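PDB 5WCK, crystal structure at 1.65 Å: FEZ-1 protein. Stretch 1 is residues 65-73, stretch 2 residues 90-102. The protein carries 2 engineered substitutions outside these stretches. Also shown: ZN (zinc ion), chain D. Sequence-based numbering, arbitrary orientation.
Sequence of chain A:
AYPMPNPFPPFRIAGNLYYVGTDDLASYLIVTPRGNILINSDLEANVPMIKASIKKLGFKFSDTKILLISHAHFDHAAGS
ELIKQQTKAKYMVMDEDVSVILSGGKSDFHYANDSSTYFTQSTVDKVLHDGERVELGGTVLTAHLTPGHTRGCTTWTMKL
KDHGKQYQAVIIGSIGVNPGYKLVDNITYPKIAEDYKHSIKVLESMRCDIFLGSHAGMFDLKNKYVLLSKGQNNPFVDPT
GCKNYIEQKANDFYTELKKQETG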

ATOM      1  N   LYS A  65      13.733   2.745  -9.993  1.00  8.38           N
ATOM      2  CA  LYS A  65      14.779   3.316  -9.150  1.00  7.64           C
ATOM      3  C   LYS A  65      14.506   3.126  -7.650  1.00  9.60           C
ATOM      4  O   LYS A  65      15.464   3.099  -6.840  1.00  8.70           O
ATOM      5  N   ILE A  66      13.224   3.075  -7.268  1.00  7.70           N
ATOM      6  CA  ILE A  66      12.796   3.103  -5.861  1.00  7.41           C
ATOM      7  C   ILE A  66      11.659   2.097  -5.714  1.00  7.57           C
ATOM      8  O   ILE A  66      10.754   2.074  -6.557  1.00  6.98           O
ATOM      9  N   LEU A  67      11.738   1.288  -4.651  1.00  5.99           N
ATOM     10  CA  LEU A  67      10.698   0.343  -4.264  1.00  6.01           C
ATOM     11  C   LEU A  67      10.169   0.733  -2.888  1.00  6.46           C
ATOM     12  O   LEU A  67      10.954   0.909  -1.936  1.00  6.24           O
ATOM     13  N   LEU A  68       8.841   0.924  -2.809  1.00  6.06           N
ATOM     14  CA  LEU A  68       8.101   1.222  -1.579  1.00  4.58           C
ATOM     15  C   LEU A  68       7.046   0.140  -1.379  1.00  4.06           C
ATOM     16  O   LEU A  68       6.727  -0.592  -2.320  1.00  5.11           O
ATOM     17  N   ILE A  69       6.521   0.079  -0.154  1.00  4.95           N
ATOM     18  CA  ILE A  69       5.442  -0.805   0.200  1.00  6.09           C
ATOM     19  C   ILE A  69       4.392  -0.056   1.021  1.00  4.91           C
ATOM     20  O   ILE A  69       4.678   0.938   1.716  1.00  6.53           O
ATOM     21  N   SER A  70       3.170  -0.607   1.007  1.00  4.54           N
ATOM     22  CA  SER A  70       2.099  -0.134   1.889  1.00  5.31           C
ATOM     23  C   SER A  70       2.364  -0.555   3.342  1.00  5.76           C
ATOM     24  O   SER A  70       2.185   0.219   4.261  1.00  7.43           O
ATOM     25  N   HIS A  71       2.696  -1.829   3.533  1.00  4.90           N
ATOM     26  CA  HIS A  71       2.992  -2.325   4.869  1.00  4.99           C
ATOM     27  C   HIS A  71       3.695  -3.684   4.769  1.00  6.18           C
ATOM     28  O   HIS A  71       3.658  -4.330   3.737  1.00  6.40           O
ATOM     29  N   ALA A  72       4.318  -4.085   5.884  1.00  6.12           N
ATOM     30  CA  ALA A  72       5.187  -5.272   5.932  1.00  5.60           C
ATOM     31  C   ALA A  72       4.379  -6.539   6.233  1.00  8.07           C
ATOM     32  O   ALA A  72       4.471  -7.097   7.315  1.00  8.96           O
ATOM     33  N   HIS A  73       3.592  -6.984   5.253  1.00  7.04           N
ATOM     34  CA  HIS A  73       3.009  -8.311   5.199  1.00  7.10           C
ATOM     35  C   HIS A  73       3.383  -8.953   3.858  1.00  6.43           C
ATOM     36  O   HIS A  73       3.604  -8.266   2.857  1.00  6.79           O
ATOM     37  N   LYS A  90      16.192   0.959  -5.061  1.00  8.92           N
ATOM     38  CA  LYS A  90      16.446   1.221  -3.630  1.00  8.79           C
ATOM     39  C   LYS A  90      15.152   0.983  -2.856  1.00  9.36           C
ATOM     40  O   LYS A  90      14.163   1.597  -3.188  1.00  9.46           O
ATOM     41  N   TYR A  91      15.254   0.173  -1.814  1.00  7.31           N
ATOM     42  CA  TYR A  91      14.084  -0.221  -1.002  1.00  8.38           C
ATOM     43  C   TYR A  91      13.984   0.714   0.205  1.00  7.87           C
ATOM     44  O   TYR A  91      14.890   0.779   0.984  1.00  9.07           O
ATOM     45  N   MET A  92      12.828   1.366   0.354  1.00  5.89           N
ATOM     46  CA  MET A  92      12.649   2.322   1.425  1.00  6.53           C
ATOM     47  C   MET A  92      11.395   1.908   2.204  1.00  7.89           C
ATOM     48  O   MET A  92      10.333   1.663   1.611  1.00  8.46           O
ATOM     49  N   VAL A  93      11.524   1.857   3.526  1.00  6.12           N
ATOM     50  CA  VAL A  93      10.508   1.276   4.427  1.00  5.17           C
ATOM     51  C   VAL A  93      10.426   2.123   5.707  1.00  7.10           C
ATOM     52  O   VAL A  93      11.423   2.535   6.291  1.00  7.18           O
ATOM     53  N   MET A  94       9.185   2.379   6.155  1.00  6.54           N
ATOM     54  CA  MET A  94       8.883   3.043   7.418  1.00  5.34           C
ATOM     55  C   MET A  94       9.573   2.294   8.578  1.00  6.14           C
ATOM     56  O   MET A  94       9.443   1.086   8.699  1.00  7.34           O
ATOM     57  N   ASP A  95      10.265   3.072   9.418  1.00  7.13           N
ATOM     58  CA  ASP A  95      11.054   2.651  10.570  1.00  8.21           C
ATOM     59  C   ASP A  95      10.398   1.474  11.299  1.00  8.50           C
ATOM     60  O   ASP A  95      11.030   0.419  11.488  1.00  8.88           O
ATOM     61  N   GLU A  96       9.142   1.650  11.707  1.00  7.86           N
ATOM     62  CA  GLU A  96       8.472   0.686  12.578  1.00  8.04           C
ATOM     63  C   GLU A  96       8.250  -0.673  11.906  1.00  6.41           C
ATOM     64  O   GLU A  96       8.017  -1.679  12.632  1.00  8.36           O
ATOM     65  N   ASP A  97       8.306  -0.746  10.562  1.00  6.33           N
ATOM     66  CA  ASP A  97       8.160  -2.016   9.853  1.00  6.27           C
ATOM     67  C   ASP A  97       9.490  -2.641   9.366  1.00  7.74           C
ATOM     68  O   ASP A  97       9.475  -3.702   8.791  1.00  8.50           O
ATOM     69  N   VAL A  98      10.626  -1.973   9.599  1.00  7.79           N
ATOM     70  CA  VAL A  98      11.930  -2.432   9.086  1.00  8.52           C
ATOM     71  C   VAL A  98      12.275  -3.804   9.671  1.00  7.58           C
ATOM     72  O   VAL A  98      12.729  -4.687   8.928  1.00  8.89           O
ATOM     73  N   SER A  99      12.025  -4.001  10.979  1.00  9.66           N
ATOM     74  CA  SER A  99      12.380  -5.290  11.592  1.00  9.19           C
ATOM     75  C   SER A  99      11.692  -6.445  10.854  1.00 10.04           C
ATOM     76  O   SER A  99      12.281  -7.513  10.615  1.00 10.61           O
ATOM     77  N   VAL A 100      10.409  -6.276  10.521  1.00  9.16           N
ATOM     78  CA  VAL A 100       9.698  -7.347   9.834  1.00  7.65           C
ATOM     79  C   VAL A 100      10.303  -7.614   8.449  1.00  8.25           C
ATOM     80  O   VAL A 100      10.439  -8.769   8.044  1.00  8.20           O
ATOM     81  N   ILE A 101      10.658  -6.559   7.721  1.00  8.30           N
ATOM     82  CA  ILE A 101      11.251  -6.744   6.403  1.00  9.75           C
ATOM     83  C   ILE A 101      12.607  -7.470   6.522  1.00  8.49           C
ATOM     84  O   ILE A 101      12.866  -8.413   5.778  1.00 10.15           O
ATOM     85  N   LEU A 102      13.452  -7.053   7.459  1.00  7.58           N
ATOM     86  CA  LEU A 102      14.808  -7.668   7.603  1.00  8.75           C
ATOM     87  C   LEU A 102      14.684  -9.151   8.003  1.00 12.25           C
ATOM     88  O   LEU A 102      15.490  -9.985   7.574  1.00 12.28           O
TER

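How do the paired strands lay out their side chains? Running parallel, they are tied by K90 N to K65 O (2.9 Å), L67 N to K90 O (2.8 Å) and M92 N to L67 O (3.0 Å), all hydrogen bonds. I66 and K90 therefore share one face of the sheet, L67 and Y91 the other.

What fills the hollow beside Y91? L67 (t, p) lays CD2 over one face of the tyrosine ring, 4.1 Å from its centroid, while I69 CG2 meets the ring edge, 4.0 Å from Y91 CE1. On the I66 side, M92 reaches out extended after an m chi1: its CE sits 4.0 Å from I66 CD1, and its CB 3.8 Å from L68 CD2.

Where do the strands part? Near I69, a water bridges the gap, accepting from I69 N (2.9 Å) and donating to M92 O (2.7 Å). I69 (p, t) points toward stretch 2, and its CD1 touches both V93 CG2 (4.2 Å) and I101 CD1 (3.8 Å).

What receives the small bump of A72? Its CB nestles against V100 CG1 (3.7 Å) and I101 CD1 (3.6 Å), while A72 N donates to D97 OD2 (3.1 Å). Its neighbours in sequence turn to the metal: H71 NE2 and H73 ND1 each bind zinc at 2.1 Å, with a water at 2.0 Å from the zinc and one atom from elsewhere in the structure.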

ATOM      1  CB  LYS A  65      14.906   4.820  -9.388  1.00  8.96           C
ATOM      2  CG  LYS A  65      15.269   5.216 -10.809  1.00 11.68           C
ATOM      3  CD  LYS A  65      16.638   4.746 -11.229  1.00 16.80           C
ATOM      4  CE  LYS A  65      17.021   5.260 -12.601  1.00 20.58           C
ATOM      5  NZ  LYS A  65      18.321   4.702 -13.038  1.00 24.48           N
ATOM      6  CB  ILE A  66      12.334   4.511  -5.409  1.00  6.35           C
ATOM      7  CG1 ILE A  66      13.465   5.545  -5.525  1.00  7.84           C
ATOM      8  CG2 ILE A  66      11.806   4.463  -3.992  1.00  6.78           C
ATOM      9  CD1 ILE A  66      13.040   6.967  -5.185  1.00  7.94           C
ATOM     10  CB  LEU A  67      11.289  -1.073  -4.211  1.00  7.14           C
ATOM     11  CG  LEU A  67      10.331  -2.176  -3.745  1.00  8.18           C
ATOM     12  CD1 LEU A  67       9.112  -2.331  -4.646  1.00  9.12           C
ATOM     13  CD2 LEU A  67      11.065  -3.498  -3.639  1.00  8.82           C
ATOM     14  CB  LEU A  68       7.407   2.584  -1.693  1.00  5.98           C
ATOM     15  CG  LEU A  68       8.256   3.745  -2.176  1.00  4.85           C
ATOM     16  CD1 LEU A  68       7.392   4.976  -2.386  1.00  6.19           C
ATOM     17  CD2 LEU A  68       9.399   4.023  -1.212  1.00  5.48           C
ATOM     18  CB  ILE A  69       5.942  -2.048   0.949  1.00  5.28           C
ATOM     19  CG1 ILE A  69       6.706  -1.693   2.225  1.00  7.14           C
ATOM     20  CG2 ILE A  69       6.740  -2.938   0.009  1.00  5.89           C
ATOM     21  CD1 ILE A  69       7.084  -2.880   3.099  1.00  8.37           C
ATOM     22  CB  SER A  70       0.759  -0.664   1.452  1.00  5.16           C
ATOM     23  OG  SER A  70       0.362  -0.065   0.223  1.00  6.20           O
ATOM     24  CB  HIS A  71       1.728  -2.378   5.746  1.00  5.03           C
ATOM     25  CG  HIS A  71       0.684  -3.368   5.361  1.00  6.12           C
ATOM     26  ND1 HIS A  71      -0.468  -3.018   4.651  1.00  5.29           N
ATOM     27  CD2 HIS A  71       0.571  -4.685   5.627  1.00  6.54           C
ATOM     28  CE1 HIS A  71      -1.235  -4.085   4.522  1.00  7.94           C
ATOM     29  NE2 HIS A  71      -0.631  -5.121   5.118  1.00  6.90           N
ATOM     30  CB  ALA A  72       6.293  -5.063   6.948  1.00  6.91           C
ATOM     31  CB  HIS A  73       1.491  -8.278   5.381  1.00  6.31           C
ATOM     32  CG  HIS A  73       1.036  -8.124   6.789  1.00  7.20           C
ATOM     33  ND1 HIS A  73      -0.231  -7.612   7.120  1.00  8.06           N
ATOM     34  CD2 HIS A  73       1.641  -8.432   7.960  1.00  8.85           C
ATOM     35  CE1 HIS A  73      -0.356  -7.633   8.438  1.00  6.46           C
ATOM     36  NE2 HIS A  73       0.777  -8.090   8.976  1.00  8.42           N
ATOM     37  CB  LYS A  90      16.910   2.656  -3.437  1.00 10.57           C
ATOM     38  CG  LYS A  90      18.221   2.892  -4.149  1.00 13.80           C
ATOM     39  CD  LYS A  90      18.735   4.228  -3.863  1.00 30.74           C
ATOM     40  CE  LYS A  90      18.127   5.272  -4.750  1.00 46.60           C
ATOM     41  NZ  LYS A  90      19.224   6.185  -5.127  1.00 73.47           N
ATOM     42  CB  TYR A  91      14.325  -1.651  -0.525  1.00  8.12           C
ATOM     43  CG  TYR A  91      13.123  -2.425  -0.054  1.00  9.14           C
ATOM     44  CD1 TYR A  91      11.837  -1.991  -0.276  1.00  8.98           C
ATOM     45  CD2 TYR A  91      13.299  -3.611   0.617  1.00  7.66           C
ATOM     46  CE1 TYR A  91      10.749  -2.731   0.145  1.00  7.69           C
ATOM     47  CE2 TYR A  91      12.225  -4.366   1.036  1.00  9.08           C
ATOM     48  CZ  TYR A  91      10.941  -3.941   0.774  1.00  7.37           C
ATOM     49  OH  TYR A  91       9.908  -4.715   1.197  1.00  7.92           O
ATOM     50  CB  MET A  92      12.503   3.748   0.887  1.00  6.98           C
ATOM     51  CG  MET A  92      13.573   4.121  -0.119  1.00  9.32           C
ATOM     52  SD  MET A  92      13.480   5.876  -0.541  1.00  9.38           S
ATOM     53  CE  MET A  92      14.830   5.940  -1.721  1.00 12.11           C
ATOM     54  CB  VAL A  93      10.796  -0.200   4.756  1.00  5.99           C
ATOM     55  CG1 VAL A  93       9.783  -0.758   5.735  1.00  7.28           C
ATOM     56  CG2 VAL A  93      10.865  -1.075   3.526  1.00  7.78           C
ATOM     57  CB  MET A  94       7.369   3.044   7.642  1.00  7.59           C
ATOM     58  CG  MET A  94       6.877   3.894   8.811  1.00  7.57           C
ATOM     59  SD  MET A  94       7.184   5.684   8.707  1.00  8.49           S
ATOM     60  CE  MET A  94       6.010   6.107   7.419  1.00  8.47           C
ATOM     61  CB  ASP A  95      11.305   3.850  11.476  1.00  9.26           C
ATOM     62  CG  ASP A  95      12.279   3.607  12.623  1.00 24.50           C
ATOM     63  OD1 ASP A  95      13.062   2.630  12.546  1.00 28.32           O
ATOM     64  OD2 ASP A  95      12.279   4.435  13.560  1.00 40.27           O
ATOM     65  CB  GLU A  96       7.138   1.251  13.057  1.00  9.12           C
ATOM     66  CG  GLU A  96       7.256   2.398  14.065  1.00 10.31           C
ATOM     67  CD  GLU A  96       7.555   3.807  13.552  1.00 14.63           C
ATOM     68  OE1 GLU A  96       7.783   4.000  12.309  1.00 15.22           O
ATOM     69  OE2 GLU A  96       7.591   4.743  14.394  1.00 21.74           O
ATOM     70  CB  ASP A  97       7.211  -1.881   8.666  1.00  7.19           C
ATOM     71  CG  ASP A  97       5.758  -2.191   8.975  1.00  7.92           C
ATOM     72  OD1 ASP A  97       5.448  -2.574  10.137  1.00  7.70           O
ATOM     73  OD2 ASP A  97       4.944  -2.016   8.043  1.00  8.82           O
ATOM     74  CB  VAL A  98      13.022  -1.397   9.348  1.00  8.20           C
ATOM     75  CG1 VAL A  98      14.416  -1.983   9.084  1.00 10.54           C
ATOM     76  CG2 VAL A  98      12.779  -0.149   8.499  1.00  9.66           C
ATOM     77  CB  SER A  99      12.047  -5.315  13.056  1.00 13.95           C
ATOM     78  OG  SER A  99      12.268  -6.611  13.582  1.00 16.79           O
ATOM     79  CB  VAL A 100       8.190  -7.056   9.754  1.00  8.30           C
ATOM     80  CG1 VAL A 100       7.485  -8.017   8.844  1.00  8.96           C
ATOM     81  CG2 VAL A 100       7.583  -7.082  11.147  1.00 13.36           C
ATOM     82  CB  ILE A 101      11.341  -5.395   5.671  1.00  8.13           C
ATOM     83  CG1 ILE A 101       9.944  -4.813   5.401  1.00  9.98           C
ATOM     84  CG2 ILE A 101      12.150  -5.528   4.386  1.00  9.82           C
ATOM     85  CD1 ILE A 101       9.017  -5.741   4.664  1.00  9.18           C
ATOM     86  CB  LEU A 102      15.619  -6.910   8.659  1.00 10.80           C
ATOM     87  CG  LEU A 102      15.954  -5.454   8.359  1.00 13.25           C
ATOM     88  CD1 LEU A 102      16.835  -4.875   9.453  1.00 14.53           C
ATOM     89  CD2 LEU A 102      16.597  -5.270   7.002  1.00 23.41           C
TER
HETATM   90 ZN    ZN D 302      -1.660  -6.756   5.908  1.00  8.50          ZN
HETATM   91  O   HOH W   1       7.653   1.889   1.807  1.00  5.69           O
HETATM   92  O   HOH W   2      -2.255  -7.750   4.316  1.00 18.67           O